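PDB 6GQ8: NEQ011 from Nanoarchaeum equitans Kin4-M, which probably acts as an iron-dependent superoxide reductase of the desulfoferrodoxin family, transferring an electron to superoxide at a mononuclear iron centre. Local coordinates for residues W45-F50 against I60-F65; K24-V29 against E76-V81. All coordinates share one frame; numbering follows the deposited sequence.

Interaction 1 (W45-F50 against I60-F65); sequences WVDLYF and IARIEF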
loop_
_atom_site.group_PDB
_atom_site.type_symbol
_atom_site.label_atom_id
_atom_site.label_comp_id
_atom_site.label_asym_id
_atom_site.label_seq_id
_atom_site.Cartn_x
_atom_site.Cartn_y
_atom_site.Cartn_z
ATOM N N TRP A 45 -9.598 0.206 -2.087
ATOM C CA TRP A 45 -8.904 0.199 -0.806
ATOM C C TRP A 45 -9.701 0.982 0.227
ATOM O O TRP A 45 -10.624 1.732 -0.102
ATOM C CB TRP A 45 -7.487 0.772 -0.939
ATOM C CG TRP A 45 -7.410 2.135 -1.571
ATOM C CD1 TRP A 45 -7.123 2.418 -2.881
ATOM C CD2 TRP A 45 -7.607 3.397 -0.924
ATOM N NE1 TRP A 45 -7.130 3.776 -3.083
ATOM C CE2 TRP A 45 -7.418 4.400 -1.897
ATOM C CE3 TRP A 45 -7.909 3.779 0.389
ATOM C CZ2 TRP A 45 -7.536 5.758 -1.602
ATOM C CZ3 TRP A 45 -8.026 5.126 0.680
ATOM C CH2 TRP A 45 -7.841 6.100 -0.313
ATOM N N VAL A 46 -9.321 0.794 1.489
ATOM C CA VAL A 46 -9.863 1.558 2.606
ATOM C C VAL A 46 -8.717 1.924 3.543
ATOM O O VAL A 46 -7.885 1.075 3.878
ATOM C CB VAL A 46 -10.963 0.783 3.360
ATOM C CG1 VAL A 46 -10.497 -0.623 3.696
ATOM C CG2 VAL A 46 -11.370 1.527 4.622
ATOM N N ASP A 47 -8.654 3.192 3.938
ATOM C CA ASP A 47 -7.737 3.652 4.972
ATOM C C ASP A 47 -8.513 3.869 6.262
ATOM O O ASP A 47 -9.621 4.413 6.244
ATOM C CB ASP A 47 -7.044 4.954 4.563
ATOM C CG ASP A 47 -5.807 4.722 3.719
ATOM O OD1 ASP A 47 -5.145 3.683 3.902
ATOM O OD2 ASP A 47 -5.492 5.591 2.875
ATOM N N LEU A 48 -7.936 3.433 7.382
ATOM C CA LEU A 48 -8.558 3.583 8.693
ATOM C C LEU A 48 -7.666 4.447 9.571
ATOM O O LEU A 48 -6.491 4.125 9.774
ATOM C CB LEU A 48 -8.796 2.224 9.350
ATOM C CG LEU A 48 -9.376 2.258 10.767
ATOM C CD1 LEU A 48 -10.813 2.764 10.763
ATOM C CD2 LEU A 48 -9.289 0.891 11.418
ATOM N N TYR A 49 -8.225 5.533 10.099
ATOM C CA TYR A 49 -7.515 6.419 11.007
ATOM C C TYR A 49 -8.226 6.465 12.353
ATOM O O TYR A 49 -9.433 6.220 12.448
ATOM C CB TYR A 49 -7.419 7.842 10.445
ATOM C CG TYR A 49 -6.751 7.949 9.090
ATOM C CD1 TYR A 49 -5.396 8.242 8.981
ATOM C CD2 TYR A 49 -7.480 7.778 7.923
ATOM C CE1 TYR A 49 -4.783 8.350 7.743
ATOM C CE2 TYR A 49 -6.878 7.886 6.680
ATOM C CZ TYR A 49 -5.531 8.172 6.598
ATOM O OH TYR A 49 -4.931 8.276 5.367
ATOM N N PHE A 50 -7.464 6.787 13.395
ATOM C CA PHE A 50 -8.018 7.123 14.700
ATOM C C PHE A 50 -7.536 8.519 15.057
ATOM O O PHE A 50 -6.328 8.774 15.081
ATOM C CB PHE A 50 -7.605 6.116 15.774
ATOM C CG PHE A 50 -8.045 6.501 17.162
ATOM C CD1 PHE A 50 -9.385 6.722 17.441
ATOM C CD2 PHE A 50 -7.123 6.635 18.187
ATOM C CE1 PHE A 50 -9.798 7.076 18.715
ATOM C CE2 PHE A 50 -7.530 6.985 19.466
ATOM C CZ PHE A 50 -8.869 7.207 19.731
ATOM N N ILE A 60 -4.112 3.887 11.237
ATOM C CA ILE A 60 -4.173 2.594 11.912
ATOM C C ILE A 60 -3.940 1.446 10.942
ATOM O O ILE A 60 -3.131 0.556 11.207
ATOM C CB ILE A 60 -5.520 2.430 12.652
ATOM C CG1 ILE A 60 -5.688 3.504 13.731
ATOM C CG2 ILE A 60 -5.610 1.044 13.268
ATOM C CD1 ILE A 60 -4.616 3.478 14.805
ATOM N N ALA A 61 -4.644 1.442 9.813
ATOM C CA ALA A 61 -4.531 0.343 8.867
ATOM C C ALA A 61 -4.761 0.848 7.451
ATOM O O ALA A 61 -5.447 1.852 7.235
ATOM C CB ALA A 61 -5.520 -0.781 9.186
ATOM N N ARG A 62 -4.158 0.148 6.494
ATOM C CA ARG A 62 -4.414 0.344 5.071
ATOM C C ARG A 62 -4.682 -1.022 4.455
ATOM O O ARG A 62 -3.845 -1.923 4.560
ATOM C CB ARG A 62 -3.229 1.041 4.394
ATOM C CG ARG A 62 -3.297 1.138 2.877
ATOM C CD ARG A 62 -2.292 2.170 2.347
ATOM N NE ARG A 62 -2.779 3.541 2.491
ATOM C CZ ARG A 62 -2.056 4.627 2.235
ATOM N NH1 ARG A 62 -0.797 4.517 1.830
ATOM N NH2 ARG A 62 -2.593 5.832 2.384
ATOM N N ILE A 63 -5.852 -1.187 3.839
ATOM C CA ILE A 63 -6.258 -2.467 3.268
ATOM C C ILE A 63 -6.536 -2.260 1.787
ATOM O O ILE A 63 -7.398 -1.452 1.419
ATOM C CB ILE A 63 -7.496 -3.052 3.966
ATOM C CG1 ILE A 63 -7.261 -3.165 5.474
ATOM C CG2 ILE A 63 -7.837 -4.412 3.374
ATOM C CD1 ILE A 63 -8.063 -2.171 6.281
ATOM N N GLU A 64 -5.816 -2.991 0.945
ATOM C CA GLU A 64 -6.041 -2.982 -0.493
ATOM C C GLU A 64 -6.758 -4.266 -0.885
ATOM O O GLU A 64 -6.301 -5.365 -0.551
ATOM C CB GLU A 64 -4.727 -2.861 -1.267
ATOM C CG GLU A 64 -3.880 -1.646 -0.931
ATOM C CD GLU A 64 -3.951 -0.570 -2.002
ATOM O OE1 GLU A 64 -4.722 -0.740 -2.971
ATOM O OE2 GLU A 64 -3.215 0.435 -1.888
ATOM N N PHE A 65 -7.892 -4.121 -1.568
ATOM C CA PHE A 65 -8.632 -5.251 -2.119
ATOM C C PHE A 65 -8.166 -5.440 -3.558
ATOM O O PHE A 65 -8.498 -4.635 -4.433
ATOM C CB PHE A 65 -10.134 -4.993 -2.032
ATOM C CG PHE A 65 -10.580 -4.474 -0.691
ATOM C CD1 PHE A 65 -10.554 -5.292 0.429
ATOM C CD2 PHE A 65 -11.006 -3.163 -0.544
ATOM C CE1 PHE A 65 -10.960 -4.818 1.666
ATOM C CE2 PHE A 65 -11.408 -2.682 0.690
ATOM C CZ PHE A 65 -11.387 -3.513 1.797
#
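Strands 43-52 and 58-65 form a beta hairpin in which 45-50 and 60-65 run antiparallel. A classic beta bulge interrupts the pairing: Ile-60 and Ala-61 both face Leu-48, whose O takes Ile-60 N at 2.8 Å and Ala-61 N at 3.3 Å. The closest apolar packing is on the face of Val-46 and Ile-63, turned to the other sheet. Val-46 CG1, in the crowded position between backbone N and carbonyl carbon (chi1 49°), meets Phe-65 CZ at 3.6 Å and Ile-63 CB at 3.9 Å. The same face is looser at Leu-48 CB and Ala-61 CB, 4.4 Å apart, where Val-81 touches both. The opposite face carries Asp-47, Arg-62 and Glu-64 beside the Trp-45 ring, and other subunits, rather than open solvent, lie over much of it. Arg-62 bends at chi3 (-79°) to lie alongside Asp-47 and grips it side-on, NE giving to the syn lone pair of OD1 at 2.8 Å. Its NH2 meets OD2 of Asp-47 from above the carboxylate plane at 3.0 Å, while NH1 bridges to Glu-64 of the third subunit. An alanine for Arg-62 would remove both bonds to Asp-47 and would probably leave this buried carboxylate poorly compensated and the subunit junction weaker. The two-nitrogen grip is thus likely to keep Asp-47 ionised and fix the guanidinium's rotation, consistent with its cation-pi contact with Trp-45 of the third subunit.

Interaction 2 (K24-V29 against E76-V81); sequences KITIEV and EPKAIV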
loop_
_atom_site.group_PDB
_atom_site.type_symbol
_atom_site.label_atom_id
_atom_site.label_comp_id
_atom_site.label_asym_id
_atom_site.label_seq_id
_atom_site.Cartn_x
_atom_site.Cartn_y
_atom_site.Cartn_z
ATOM N N LYS A 24 -11.807 -4.504 17.922
ATOM C CA LYS A 24 -12.022 -5.274 16.704
ATOM C C LYS A 24 -12.868 -4.419 15.771
ATOM O O LYS A 24 -14.050 -4.178 16.039
ATOM C CB LYS A 24 -12.696 -6.608 17.013
ATOM C CG LYS A 24 -13.052 -7.429 15.786
ATOM C CD LYS A 24 -13.894 -8.643 16.159
ATOM C CE LYS A 24 -14.271 -9.457 14.931
ATOM N NZ LYS A 24 -15.168 -10.592 15.273
ATOM N N ILE A 25 -12.265 -3.964 14.679
ATOM C CA ILE A 25 -12.842 -2.930 13.833
ATOM C C ILE A 25 -13.127 -3.550 12.473
ATOM O O ILE A 25 -12.200 -3.909 11.736
ATOM C CB ILE A 25 -11.912 -1.716 13.706
ATOM C CG1 ILE A 25 -11.598 -1.146 15.094
ATOM C CG2 ILE A 25 -12.547 -0.646 12.838
ATOM C CD1 ILE A 25 -10.392 -0.227 15.121
ATOM N N THR A 26 -14.408 -3.685 12.144
ATOM C CA THR A 26 -14.837 -4.198 10.851
ATOM C C THR A 26 -15.201 -3.020 9.957
ATOM O O THR A 26 -15.909 -2.104 10.387
ATOM C CB THR A 26 -16.035 -5.141 10.998
ATOM O OG1 THR A 26 -15.709 -6.206 11.900
ATOM C CG2 THR A 26 -16.423 -5.732 9.647
ATOM N N ILE A 27 -14.708 -3.043 8.722
ATOM C CA ILE A 27 -15.018 -2.024 7.728
ATOM C C ILE A 27 -15.554 -2.738 6.497
ATOM O O ILE A 27 -14.904 -3.651 5.976
ATOM C CB ILE A 27 -13.787 -1.171 7.365
ATOM C CG1 ILE A 27 -13.094 -0.652 8.627
ATOM C CG2 ILE A 27 -14.193 -0.001 6.487
ATOM C CD1 ILE A 27 -11.621 -0.388 8.437
ATOM N N GLU A 28 -16.738 -2.335 6.043
ATOM C CA GLU A 28 -17.350 -2.933 4.864
ATOM C C GLU A 28 -17.963 -1.840 4.005
ATOM O O GLU A 28 -18.696 -0.986 4.513
ATOM C CB GLU A 28 -18.419 -3.963 5.259
ATOM C CG GLU A 28 -19.009 -4.730 4.083
ATOM C CD GLU A 28 -19.937 -5.857 4.511
ATOM O OE1 GLU A 28 -20.264 -5.946 5.713
ATOM O OE2 GLU A 28 -20.340 -6.656 3.639
ATOM N N VAL A 29 -17.661 -1.869 2.709
ATOM C CA VAL A 29 -18.251 -0.953 1.739
ATOM C C VAL A 29 -19.343 -1.700 0.987
ATOM O O VAL A 29 -19.122 -2.818 0.506
ATOM C CB VAL A 29 -17.192 -0.401 0.770
ATOM C CG1 VAL A 29 -17.838 0.553 -0.227
ATOM C CG2 VAL A 29 -16.079 0.300 1.539
ATOM N N GLU A 76 -13.585 -9.078 -1.736
ATOM C CA GLU A 76 -14.718 -8.295 -1.262
ATOM C C GLU A 76 -14.236 -7.073 -0.486
ATOM O O GLU A 76 -13.242 -7.149 0.243
ATOM C CB GLU A 76 -15.619 -9.141 -0.363
ATOM C CG GLU A 76 -16.537 -10.074 -1.109
ATOM C CD GLU A 76 -17.537 -9.332 -1.969
ATOM O OE1 GLU A 76 -18.512 -8.789 -1.403
ATOM O OE2 GLU A 76 -17.346 -9.284 -3.203
ATOM N N PRO A 77 -14.921 -5.938 -0.611
ATOM C CA PRO A 77 -14.531 -4.729 0.136
ATOM C C PRO A 77 -14.968 -4.796 1.596
ATOM O O PRO A 77 -15.808 -4.019 2.062
ATOM C CB PRO A 77 -15.246 -3.619 -0.645
ATOM C CG PRO A 77 -16.450 -4.280 -1.203
ATOM C CD PRO A 77 -16.040 -5.687 -1.535
ATOM N N LYS A 78 -14.412 -5.765 2.324
ATOM C CA LYS A 78 -14.705 -5.956 3.739
ATOM C C LYS A 78 -13.443 -6.436 4.438
ATOM O O LYS A 78 -12.763 -7.336 3.940
ATOM C CB LYS A 78 -15.840 -6.969 3.941
ATOM C CG LYS A 78 -16.103 -7.320 5.400
ATOM C CD LYS A 78 -17.229 -8.334 5.544
ATOM C CE LYS A 78 -17.494 -8.642 7.011
ATOM N NZ LYS A 78 -18.674 -9.531 7.204
ATOM N N ALA A 79 -13.133 -5.841 5.587
ATOM C CA ALA A 79 -11.928 -6.217 6.308
ATOM C C ALA A 79 -12.137 -6.011 7.797
ATOM O O ALA A 79 -12.888 -5.128 8.221
ATOM C CB ALA A 79 -10.711 -5.416 5.834
ATOM N N ILE A 80 -11.461 -6.840 8.587
ATOM C CA ILE A 80 -11.435 -6.713 10.036
ATOM C C ILE A 80 -9.985 -6.529 10.459
ATOM O O ILE A 80 -9.116 -7.320 10.072
ATOM C CB ILE A 80 -12.059 -7.935 10.734
ATOM C CG1 ILE A 80 -13.460 -8.210 10.183
ATOM C CG2 ILE A 80 -12.121 -7.720 12.242
ATOM C CD1 ILE A 80 -14.201 -9.307 10.924
ATOM N N VAL A 81 -9.719 -5.466 11.216
ATOM C CA VAL A 81 -8.399 -5.201 11.764
ATOM C C VAL A 81 -8.542 -5.043 13.271
ATOM O O VAL A 81 -9.647 -4.950 13.808
ATOM C CB VAL A 81 -7.724 -3.956 11.146
ATOM C CG1 VAL A 81 -7.494 -4.152 9.648
ATOM C CG2 VAL A 81 -8.537 -2.701 11.423
#
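On one face of this antiparallel pair, Thr-26 and Ile-80 lie side by side and point the same way. Thr-26 OG1, anti to the carbonyl carbon (chi1 -56°), rests against Ile-80 CG1 at 3.5 Å. Lys-24, fully extended, crosses the same isoleucine obliquely, its CG 3.7 Å from Ile-80 CG2. The extended chains of Glu-28 and Lys-78 also cross obliquely, meeting through their stems with the two CD atoms 3.8 Å apart. Their charged tips stay beyond salt-bridge range, Glu-28 OE1 lying 4.2 Å from Lys-78 NZ, and Lys-78 makes a cation-pi contact with Tyr-82 of the second subunit. On the other face Ile-25, Ile-27, Ala-79 and Val-81 look into the sandwich; Ile-25 with Val-81 and Ile-27 with Ala-79 exchange N-H...O bonds in both directions. At the iron-proximal end Pro-77 centres an inverse gamma turn, yet its O accepts Val-29 N at 2.9 Å, the fifth such bond (all 159-174°), and its ring CB sits 4.0 Å from Val-29 CB. Val-29 is about 5 Å, side chain to side chain, from the iron ligands His-10 and His-35. Cohesion therefore probably comes mainly from these five nearly straight backbone bonds and aliphatic contact, the Glu-28 and Lys-78 charges adding at most a loose attraction.

Interactions 1 and 2 belong to the two facing sheets of one beta sandwich, their centres about 9 Å apart. The apolar faces meet in the core: Val-46 CG2 lies 3.7 Å from Ile-27 CG2, and Leu-48 CD2 lies 3.7 Å from Val-81 CG2. Phe-65 ties the ends together, its CD1 3.3 Å from Glu-76 O. The outward faces differ. That of 45-50 and 60-65 is buried among subunits and carries paired charges, whereas that of 24-29 and 76-81 is partly exposed, with charges only loosely matched. Strands 58-65 and 74-84, sheet edges within this chain, each pair with a strand of the second subunit, so both sheets continue across that interface.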